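Local structure of ancylostoma secreted protein 1 (Necator americanus, 3NT8) at residues 239-244 and 324-329; 178-183 and 311-316; 154-159 and 201-206. The protein is a secreted two-CAP-domain protein of the hookworm, probably associated with the transition of infective larvae to parasitism. All coordinates share one frame; numbering follows the deposited sequence.

The centres of the three contacts form a nearly equilateral triangle, about 15 Å apart for 1 and 2 and for 2 and 3, and about 16 Å for 1 and 3. Interaction 3 closes along the chain before interaction 1 opens; it joins the turn before strand 159-167 to the disulfide-bearing loop between strands 190-191 and 208-210. Interaction 1 pairs helices 235-253 and 318-330 within the second CAP domain. Interaction 2, whose segments alternate with those of both others, joins the loop leaving strand 170-177, in the sheet of the first CAP domain, to the loop between strand 305-311 and helix 318-330. It touches both neighbours, N178 meeting T158 and K159 while I183 and F316 pack on Q324, whereas 1 and 3 stay about 6 Å apart at their nearest atoms.

Interaction 1: residues 239-244 and 324-329; sequences DTFLSV and QASQLW
F241 and V244, one turn apart on helix 235-253, both pack on S326 of helix 318-330. The apolar contacts are few: CG1 of V244 lies 3.6 Å from CB of S326, and CE1 of F241 comes within 4.4 Å of CZ3 of W329. CG1 is the methyl anti to the V244 backbone N (chi1 179°), the branch that extends to the serine. The axes of the two short helical segments approach to 9.9 Å and run in one general direction, inclined at a signed -27°. These helices pack on one another within the second CAP domain, where F241 also reaches L370, C372 and V374 of strand 369-376 and so joins helix to sheet, as in the alpha-beta-alpha sandwich of this family. Polar atoms bond within their own helix or to the sheet. S326 OG stands 3.4 Å from CD1 of F241, oblique to the ring, but its hydrogen bond goes to A322 O. W329 NE1 bonds to I308 O, and one face of the indole lies over A325 O, 3.2 Å from the plane and offset toward the rim. On the other helix, D239 O accepts from both N and OG of S243, the latter at 2.7 Å.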
loop_
_atom_site.group_PDB
_atom_site.type_symbol
_atom_site.label_atom_id
_atom_site.label_comp_id
_atom_site.label_asym_id
_atom_site.label_seq_id
_atom_site.Cartn_x
_atom_site.Cartn_y
_atom_site.Cartn_z
ATOM N N ASP A 239 0.834 4.327 14.821
ATOM C CA ASP A 239 -0.246 3.334 15.004
ATOM C C ASP A 239 -0.458 2.458 13.760
ATOM O O ASP A 239 -0.884 1.325 13.871
ATOM C CB ASP A 239 -1.556 3.994 15.364
ATOM C CG ASP A 239 -1.503 4.754 16.670
ATOM O OD1 ASP A 239 -0.774 4.333 17.615
ATOM O OD2 ASP A 239 -2.235 5.769 16.756
ATOM N N THR A 240 -0.197 2.993 12.579
ATOM C CA THR A 240 -0.218 2.164 11.428
ATOM C C THR A 240 0.815 1.027 11.503
ATOM O O THR A 240 0.453 -0.155 11.414
ATOM C CB THR A 240 -0.092 2.972 10.163
ATOM O OG1 THR A 240 -1.164 3.913 10.143
ATOM C CG2 THR A 240 -0.259 2.082 8.965
ATOM N N PHE A 241 2.089 1.364 11.680
ATOM C CA PHE A 241 3.123 0.326 11.812
ATOM C C PHE A 241 2.797 -0.660 12.900
ATOM O O PHE A 241 2.976 -1.866 12.684
ATOM C CB PHE A 241 4.509 0.908 12.089
ATOM C CG PHE A 241 5.227 1.449 10.857
ATOM C CD1 PHE A 241 5.675 0.592 9.861
ATOM C CD2 PHE A 241 5.525 2.807 10.743
ATOM C CE1 PHE A 241 6.371 1.071 8.718
ATOM C CE2 PHE A 241 6.210 3.302 9.615
ATOM C CZ PHE A 241 6.639 2.437 8.627
ATOM N N LEU A 242 2.340 -0.160 14.060
ATOM C CA LEU A 242 2.207 -0.958 15.247
ATOM C C LEU A 242 1.062 -1.937 15.097
ATOM O O LEU A 242 1.233 -3.113 15.430
ATOM C CB LEU A 242 2.104 -0.092 16.512
ATOM C CG LEU A 242 2.050 -0.780 17.876
ATOM C CD1 LEU A 242 3.335 -1.494 18.198
ATOM C CD2 LEU A 242 1.671 0.204 19.029
ATOM N N SER A 243 -0.083 -1.457 14.593
ATOM C CA SER A 243 -1.263 -2.282 14.381
ATOM C C SER A 243 -1.033 -3.298 13.265
ATOM O O SER A 243 -1.421 -4.448 13.429
ATOM C CB SER A 243 -2.500 -1.456 14.047
ATOM O OG SER A 243 -2.261 -0.736 12.842
ATOM N N VAL A 244 -0.442 -2.871 12.142
ATOM C CA VAL A 244 -0.133 -3.813 11.058
ATOM C C VAL A 244 0.844 -4.902 11.516
ATOM O O VAL A 244 0.658 -6.076 11.208
ATOM C CB VAL A 244 0.344 -3.133 9.760
ATOM C CG1 VAL A 244 0.675 -4.209 8.693
ATOM C CG2 VAL A 244 -0.742 -2.191 9.204
ATOM N N GLN A 324 2.062 -0.248 3.173
ATOM C CA GLN A 324 2.681 -0.926 2.061
ATOM C C GLN A 324 4.042 -1.593 2.464
ATOM O O GLN A 324 4.371 -2.666 1.987
ATOM C CB GLN A 324 2.903 0.050 0.917
ATOM C CG GLN A 324 3.165 -0.597 -0.395
ATOM C CD GLN A 324 3.541 0.426 -1.501
ATOM O OE1 GLN A 324 4.742 0.569 -1.874
ATOM N NE2 GLN A 324 2.520 1.126 -2.034
ATOM N N ALA A 325 4.838 -0.921 3.266
ATOM C CA ALA A 325 6.178 -1.413 3.627
ATOM C C ALA A 325 5.985 -2.628 4.471
ATOM O O ALA A 325 6.619 -3.634 4.231
ATOM C CB ALA A 325 6.998 -0.348 4.407
ATOM N N SER A 326 5.158 -2.507 5.489
ATOM C CA SER A 326 4.867 -3.591 6.386
ATOM C C SER A 326 4.397 -4.865 5.651
ATOM O O SER A 326 4.821 -5.965 5.987
ATOM C CB SER A 326 3.849 -3.092 7.404
ATOM O OG SER A 326 4.479 -2.154 8.260
ATOM N N GLN A 327 3.548 -4.681 4.628
ATOM C CA GLN A 327 2.937 -5.819 3.938
ATOM C C GLN A 327 3.952 -6.462 3.005
ATOM O O GLN A 327 3.953 -7.672 2.871
ATOM C CB GLN A 327 1.671 -5.387 3.149
ATOM C CG GLN A 327 0.449 -5.031 4.100
ATOM C CD GLN A 327 -0.670 -4.283 3.325
ATOM O OE1 GLN A 327 -0.398 -3.565 2.354
ATOM N NE2 GLN A 327 -1.905 -4.477 3.730
ATOM N N LEU A 328 4.762 -5.640 2.325
ATOM C CA LEU A 328 5.813 -6.154 1.410
ATOM C C LEU A 328 6.833 -6.962 2.214
ATOM O O LEU A 328 7.278 -8.032 1.753
ATOM C CB LEU A 328 6.513 -5.030 0.625
ATOM C CG LEU A 328 5.698 -4.486 -0.569
ATOM C CD1 LEU A 328 6.219 -3.114 -1.208
ATOM C CD2 LEU A 328 5.443 -5.568 -1.683
ATOM N N TRP A 329 7.196 -6.479 3.384
ATOM C CA TRP A 329 8.070 -7.288 4.268
ATOM C C TRP A 329 7.416 -8.616 4.670
ATOM O O TRP A 329 8.088 -9.673 4.571
ATOM C CB TRP A 329 8.435 -6.550 5.505
ATOM C CG TRP A 329 9.191 -5.292 5.273
ATOM C CD1 TRP A 329 10.014 -5.020 4.244
ATOM C CD2 TRP A 329 9.219 -4.134 6.146
ATOM N NE1 TRP A 329 10.532 -3.740 4.398
ATOM C CE2 TRP A 329 10.046 -3.183 5.544
ATOM C CE3 TRP A 329 8.603 -3.812 7.358
ATOM C CZ2 TRP A 329 10.282 -1.924 6.115
ATOM C CZ3 TRP A 329 8.807 -2.515 7.887
ATOM C CH2 TRP A 329 9.626 -1.617 7.273
#

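Interaction 2: residues 178-183 and 311-316; sequences NGVGYI and TSVLKF
CG2 of V180 is the hub of this contact: it meets CG2 of V313 at 3.7 Å and CE1 of F316 at 3.9 Å. The two valine side chains run antiparallel and offset, so that they meet flank to flank through CG2. Each has CG1 anti to its own backbone N, at chi1 -180° in V180 and -175° in V313, which places CG2 beside that N and lets the two CG2 methyls meet. The phenyl ring of F316 crosses V180 at a slant and offers its CE1 and CZ atoms to the same methyl. A looser approach comes from Y182, whose OH is 4.2 Å from CG2 of V313. All three interactions are van der Waals contacts between mainly apolar groups, and together the two segments bury 160 Å² of surface.

The next shell holds these side chains in place. CG1 of V180 lies 3.5 Å above one face of the Y182 ring, offset toward its rim, so the valine is wedged between the tyrosine and the residues across the contact. Y182 in turn meets the ring of F147, with the planes at about 30°. Across the contact, T381 OG1 is hydrogen-bonded to both V313 O and F316 N, tying the two ends of the bend that presents V313 and F316. A weak bond, 3.5 Å from V313 N to T311 OG1, adds a link within this segment.

The contact joins the loop leaving strand 170-177, in the sheet of the first CAP domain, to the loop between strand 305-311 and helix 318-330 of the second. Y182 rests on S150 and N151 of helix 147-153, whereas I183 and F316 pack against helix 318-330 through Q324; I183 also touches L328, and F316 touches A321.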
loop_
_atom_site.group_PDB
_atom_site.type_symbol
_atom_site.label_atom_id
_atom_site.label_comp_id
_atom_site.label_asym_id
_atom_site.label_seq_id
_atom_site.Cartn_x
_atom_site.Cartn_y
_atom_site.Cartn_z
ATOM N N ASN A 178 -3.867 9.347 -6.211
ATOM C CA ASN A 178 -3.176 9.342 -4.951
ATOM C C ASN A 178 -2.975 7.922 -4.347
ATOM O O ASN A 178 -2.764 7.788 -3.127
ATOM C CB ASN A 178 -3.892 10.236 -3.927
ATOM C CG ASN A 178 -5.257 9.654 -3.465
ATOM O OD1 ASN A 178 -5.869 8.838 -4.166
ATOM N ND2 ASN A 178 -5.739 10.101 -2.292
ATOM N N GLY A 179 -3.068 6.887 -5.182
ATOM C CA GLY A 179 -2.775 5.535 -4.725
ATOM C C GLY A 179 -2.024 4.824 -5.834
ATOM O O GLY A 179 -2.198 5.147 -7.036
ATOM N N VAL A 180 -1.235 3.833 -5.428
ATOM C CA VAL A 180 -0.435 3.041 -6.336
ATOM C C VAL A 180 -1.020 1.603 -6.521
ATOM O O VAL A 180 -1.091 0.814 -5.561
ATOM C CB VAL A 180 1.052 3.034 -5.825
ATOM C CG1 VAL A 180 1.942 2.213 -6.748
ATOM C CG2 VAL A 180 1.555 4.506 -5.717
ATOM N N GLY A 181 -1.422 1.251 -7.745
ATOM C CA GLY A 181 -2.030 -0.069 -7.998
ATOM C C GLY A 181 -1.150 -1.063 -8.735
ATOM O O GLY A 181 -1.523 -2.236 -8.904
ATOM N N TYR A 182 0.024 -0.604 -9.166
ATOM C CA TYR A 182 0.967 -1.443 -9.867
ATOM C C TYR A 182 2.076 -2.115 -8.986
ATOM O O TYR A 182 3.184 -2.421 -9.472
ATOM C CB TYR A 182 1.550 -0.663 -11.032
ATOM C CG TYR A 182 2.058 0.707 -10.653
ATOM C CD1 TYR A 182 3.325 0.838 -10.089
ATOM C CD2 TYR A 182 1.295 1.869 -10.863
ATOM C CE1 TYR A 182 3.818 2.066 -9.725
ATOM C CE2 TYR A 182 1.794 3.140 -10.515
ATOM C CZ TYR A 182 3.074 3.214 -9.945
ATOM O OH TYR A 182 3.658 4.404 -9.530
ATOM N N ILE A 183 1.811 -2.375 -7.709
ATOM C CA ILE A 183 2.841 -3.024 -6.888
ATOM C C ILE A 183 2.676 -4.537 -7.104
ATOM O O ILE A 183 1.566 -5.029 -7.077
ATOM C CB ILE A 183 2.709 -2.668 -5.402
ATOM C CG1 ILE A 183 2.804 -1.159 -5.134
ATOM C CG2 ILE A 183 3.693 -3.444 -4.589
ATOM C CD1 ILE A 183 4.045 -0.456 -5.563
ATOM N N THR A 311 10.118 3.608 -2.122
ATOM C CA THR A 311 9.280 3.617 -3.316
ATOM C C THR A 311 9.602 4.848 -4.147
ATOM O O THR A 311 9.751 5.930 -3.588
ATOM C CB THR A 311 7.761 3.603 -2.957
ATOM O OG1 THR A 311 6.960 3.742 -4.151
ATOM C CG2 THR A 311 7.441 4.715 -2.052
ATOM N N SER A 312 9.635 4.643 -5.467
ATOM C CA SER A 312 9.899 5.662 -6.465
ATOM C C SER A 312 9.003 6.866 -6.307
ATOM O O SER A 312 9.440 7.975 -6.583
ATOM C CB SER A 312 9.716 5.082 -7.862
ATOM O OG SER A 312 10.463 3.869 -8.036
ATOM N N VAL A 313 7.769 6.666 -5.836
ATOM C CA VAL A 313 6.811 7.789 -5.545
ATOM C C VAL A 313 7.321 8.768 -4.499
ATOM O O VAL A 313 7.563 8.358 -3.370
ATOM C CB VAL A 313 5.404 7.306 -5.054
ATOM C CG1 VAL A 313 4.468 8.455 -4.902
ATOM C CG2 VAL A 313 4.823 6.268 -5.988
ATOM N N LEU A 314 7.420 10.048 -4.838
ATOM C CA LEU A 314 8.003 11.026 -3.932
ATOM C C LEU A 314 6.980 11.574 -3.012
ATOM O O LEU A 314 5.835 11.697 -3.380
ATOM C CB LEU A 314 8.695 12.170 -4.664
ATOM C CG LEU A 314 10.058 11.883 -5.276
ATOM C CD1 LEU A 314 9.920 11.220 -6.620
ATOM C CD2 LEU A 314 10.777 13.227 -5.420
ATOM N N LYS A 315 7.388 11.862 -1.788
ATOM C CA LYS A 315 6.489 12.419 -0.769
ATOM C C LYS A 315 5.217 11.571 -0.555
ATOM O O LYS A 315 4.107 12.088 -0.271
ATOM C CB LYS A 315 6.190 13.916 -1.042
ATOM C CG LYS A 315 7.442 14.831 -0.985
ATOM C CD LYS A 315 7.044 16.275 -0.763
ATOM C CE LYS A 315 8.259 17.217 -0.636
ATOM N NZ LYS A 315 7.884 18.674 -0.885
ATOM N N PHE A 316 5.401 10.245 -0.618
ATOM C CA PHE A 316 4.267 9.302 -0.538
ATOM C C PHE A 316 3.613 9.353 0.818
ATOM O O PHE A 316 4.291 9.383 1.840
ATOM C CB PHE A 316 4.698 7.882 -0.909
ATOM C CG PHE A 316 3.568 6.950 -1.139
ATOM C CD1 PHE A 316 2.590 7.222 -2.087
ATOM C CD2 PHE A 316 3.497 5.746 -0.433
ATOM C CE1 PHE A 316 1.551 6.296 -2.308
ATOM C CE2 PHE A 316 2.456 4.834 -0.640
ATOM C CZ PHE A 316 1.484 5.106 -1.585
#

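Interaction 3: residues 154-159 and 201-206; sequences YSETTK and CSTYKN
Y204 projects its phenol onto the type I beta turn Y154-T157, a turn that follows helix 147-153 of the first CAP domain and is closed by a 3.1 Å bond from T157 N to Y154 O. The tyrosine belongs to the loop before strand 208-210, whose C201 is disulfide-bonded to C214.

Polar contacts gather at the phenol. Its OH lies 3.2 Å from E156 O, which sits at the ring edge and in its plane; this geometry suits a hydrogen bond, but another acceptor is within reach of the same proton, and the pairing is not settled. A water connects the same hydroxyl, at 2.9 Å, to T158 OG1, which is also bonded to ND2 of N178. A second water is 2.6 Å from T203 OG1 and joins it, through a weak bond, to S155 OG. One water bridge, and a second that is weak at S155, therefore span the segments beside this possible direct bond.

The apolar contacts involve two methyl groups. CG2 of T203 approaches CG of E156 to 3.9 Å, the two side chains crossing at about a right angle. With CG2 opposite the backbone N and OG1 beside it (chi1 -44°), the methyl is turned to the glutamate and the hydroxyl to the water. The same methyl lies over one face of the Y204 ring, 3.5 Å above the plane and toward the rim.

Further partners set the ring: it meets Y70 edge-to-face and K216 in a cation-pi interaction, while Y204 N is bonded to Y70 OH. The second methyl, CG2 of T158, approaches obliquely to the ring plane and lies 3.8 Å from CE2 of Y204.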
loop_
_atom_site.group_PDB
_atom_site.type_symbol
_atom_site.label_atom_id
_atom_site.label_comp_id
_atom_site.label_asym_id
_atom_site.label_seq_id
_atom_site.Cartn_x
_atom_site.Cartn_y
_atom_site.Cartn_z
ATOM N N TYR A 154 -7.864 0.792 -8.302
ATOM C CA TYR A 154 -7.291 0.524 -6.999
ATOM C C TYR A 154 -8.142 0.992 -5.842
ATOM O O TYR A 154 -8.371 2.170 -5.672
ATOM C CB TYR A 154 -5.860 1.105 -6.895
ATOM C CG TYR A 154 -5.110 0.633 -5.665
ATOM C CD1 TYR A 154 -4.835 -0.728 -5.477
ATOM C CD2 TYR A 154 -4.691 1.538 -4.691
ATOM C CE1 TYR A 154 -4.140 -1.180 -4.313
ATOM C CE2 TYR A 154 -4.005 1.115 -3.592
ATOM C CZ TYR A 154 -3.749 -0.241 -3.390
ATOM O OH TYR A 154 -3.059 -0.597 -2.262
ATOM N N SER A 155 -8.546 0.075 -4.997
ATOM C CA SER A 155 -9.613 0.343 -4.023
ATOM C C SER A 155 -9.300 1.419 -2.993
ATOM O O SER A 155 -10.221 2.131 -2.629
ATOM C CB SER A 155 -10.040 -0.957 -3.385
ATOM O OG SER A 155 -9.038 -1.519 -2.570
ATOM N N GLU A 156 -8.040 1.578 -2.546
ATOM C CA GLU A 156 -7.721 2.541 -1.506
ATOM C C GLU A 156 -7.545 3.936 -2.040
ATOM O O GLU A 156 -7.451 4.882 -1.262
ATOM C CB GLU A 156 -6.419 2.172 -0.734
ATOM C CG GLU A 156 -6.421 0.845 -0.129
ATOM C CD GLU A 156 -5.205 0.620 0.768
ATOM O OE1 GLU A 156 -4.903 -0.572 0.892
ATOM O OE2 GLU A 156 -4.552 1.598 1.281
ATOM N N THR A 157 -7.461 4.077 -3.352
ATOM C CA THR A 157 -7.395 5.439 -3.964
ATOM C C THR A 157 -8.659 6.219 -3.655
ATOM O O THR A 157 -9.744 5.689 -3.740
ATOM C CB THR A 157 -7.193 5.341 -5.484
ATOM O OG1 THR A 157 -5.981 4.602 -5.698
ATOM C CG2 THR A 157 -7.030 6.688 -6.124
ATOM N N THR A 158 -8.503 7.479 -3.298
ATOM C CA THR A 158 -9.618 8.354 -3.000
ATOM C C THR A 158 -9.601 9.650 -3.853
ATOM O O THR A 158 -10.629 10.335 -3.963
ATOM C CB THR A 158 -9.546 8.784 -1.519
ATOM O OG1 THR A 158 -8.267 9.386 -1.271
ATOM C CG2 THR A 158 -9.744 7.552 -0.580
ATOM N N LYS A 159 -8.440 10.015 -4.415
ATOM C CA LYS A 159 -8.353 11.304 -5.144
ATOM C C LYS A 159 -7.906 11.159 -6.601
ATOM O O LYS A 159 -7.041 10.326 -6.925
ATOM C CB LYS A 159 -7.445 12.294 -4.430
ATOM C CG LYS A 159 -8.058 12.988 -3.210
ATOM C CD LYS A 159 -7.313 14.275 -2.754
ATOM C CE LYS A 159 -6.077 14.048 -1.908
ATOM N NZ LYS A 159 -6.366 13.598 -0.501
ATOM N N CYS A 201 -16.903 0.042 5.618
ATOM C CA CYS A 201 -15.683 0.507 4.998
ATOM C C CYS A 201 -14.583 0.583 6.036
ATOM O O CYS A 201 -14.663 1.402 6.962
ATOM C CB CYS A 201 -15.907 1.845 4.363
ATOM S SG CYS A 201 -17.340 1.855 3.263
ATOM N N SER A 202 -13.573 -0.278 5.874
ATOM C CA SER A 202 -12.564 -0.538 6.899
ATOM C C SER A 202 -11.268 0.208 6.660
ATOM O O SER A 202 -10.499 0.438 7.603
ATOM C CB SER A 202 -12.330 -2.061 7.076
ATOM O OG SER A 202 -11.633 -2.625 5.952
ATOM N N THR A 203 -11.049 0.660 5.425
ATOM C CA THR A 203 -9.843 1.361 5.059
ATOM C C THR A 203 -9.667 2.703 5.794
ATOM O O THR A 203 -8.619 2.955 6.396
ATOM C CB THR A 203 -9.757 1.571 3.540
ATOM O OG1 THR A 203 -10.139 0.350 2.888
ATOM C CG2 THR A 203 -8.286 1.917 3.157
ATOM N N TYR A 204 -10.700 3.538 5.775
ATOM C CA TYR A 204 -10.636 4.787 6.516
ATOM C C TYR A 204 -11.768 4.911 7.518
ATOM O O TYR A 204 -12.906 4.621 7.213
ATOM C CB TYR A 204 -10.595 6.011 5.584
ATOM C CG TYR A 204 -9.519 5.924 4.532
ATOM C CD1 TYR A 204 -8.226 6.333 4.816
ATOM C CD2 TYR A 204 -9.783 5.415 3.256
ATOM C CE1 TYR A 204 -7.217 6.245 3.867
ATOM C CE2 TYR A 204 -8.767 5.320 2.289
ATOM C CZ TYR A 204 -7.484 5.730 2.609
ATOM O OH TYR A 204 -6.451 5.641 1.685
ATOM N N LYS A 205 -11.439 5.367 8.718
ATOM C CA LYS A 205 -12.434 5.507 9.783
ATOM C C LYS A 205 -13.408 6.586 9.401
ATOM O O LYS A 205 -13.024 7.600 8.791
ATOM C CB LYS A 205 -11.783 5.903 11.131
ATOM C CG LYS A 205 -10.800 4.898 11.718
ATOM C CD LYS A 205 -11.464 3.772 12.507
ATOM C CE LYS A 205 -10.401 2.684 12.858
ATOM N NZ LYS A 205 -10.958 1.302 13.125
ATOM N N ASN A 206 -14.663 6.384 9.798
ATOM C CA ASN A 206 -15.726 7.340 9.563
ATOM C C ASN A 206 -15.975 7.611 8.095
ATOM O O ASN A 206 -16.322 8.696 7.705
ATOM C CB ASN A 206 -15.542 8.591 10.436
ATOM C CG ASN A 206 -15.625 8.234 11.963
ATOM O OD1 ASN A 206 -16.388 7.325 12.384
ATOM N ND2 ASN A 206 -14.844 8.931 12.769
HETATM O O HOH W 1 -9.625 0.145 0.326
HETATM O O HOH W 2 -6.444 8.461 0.952
#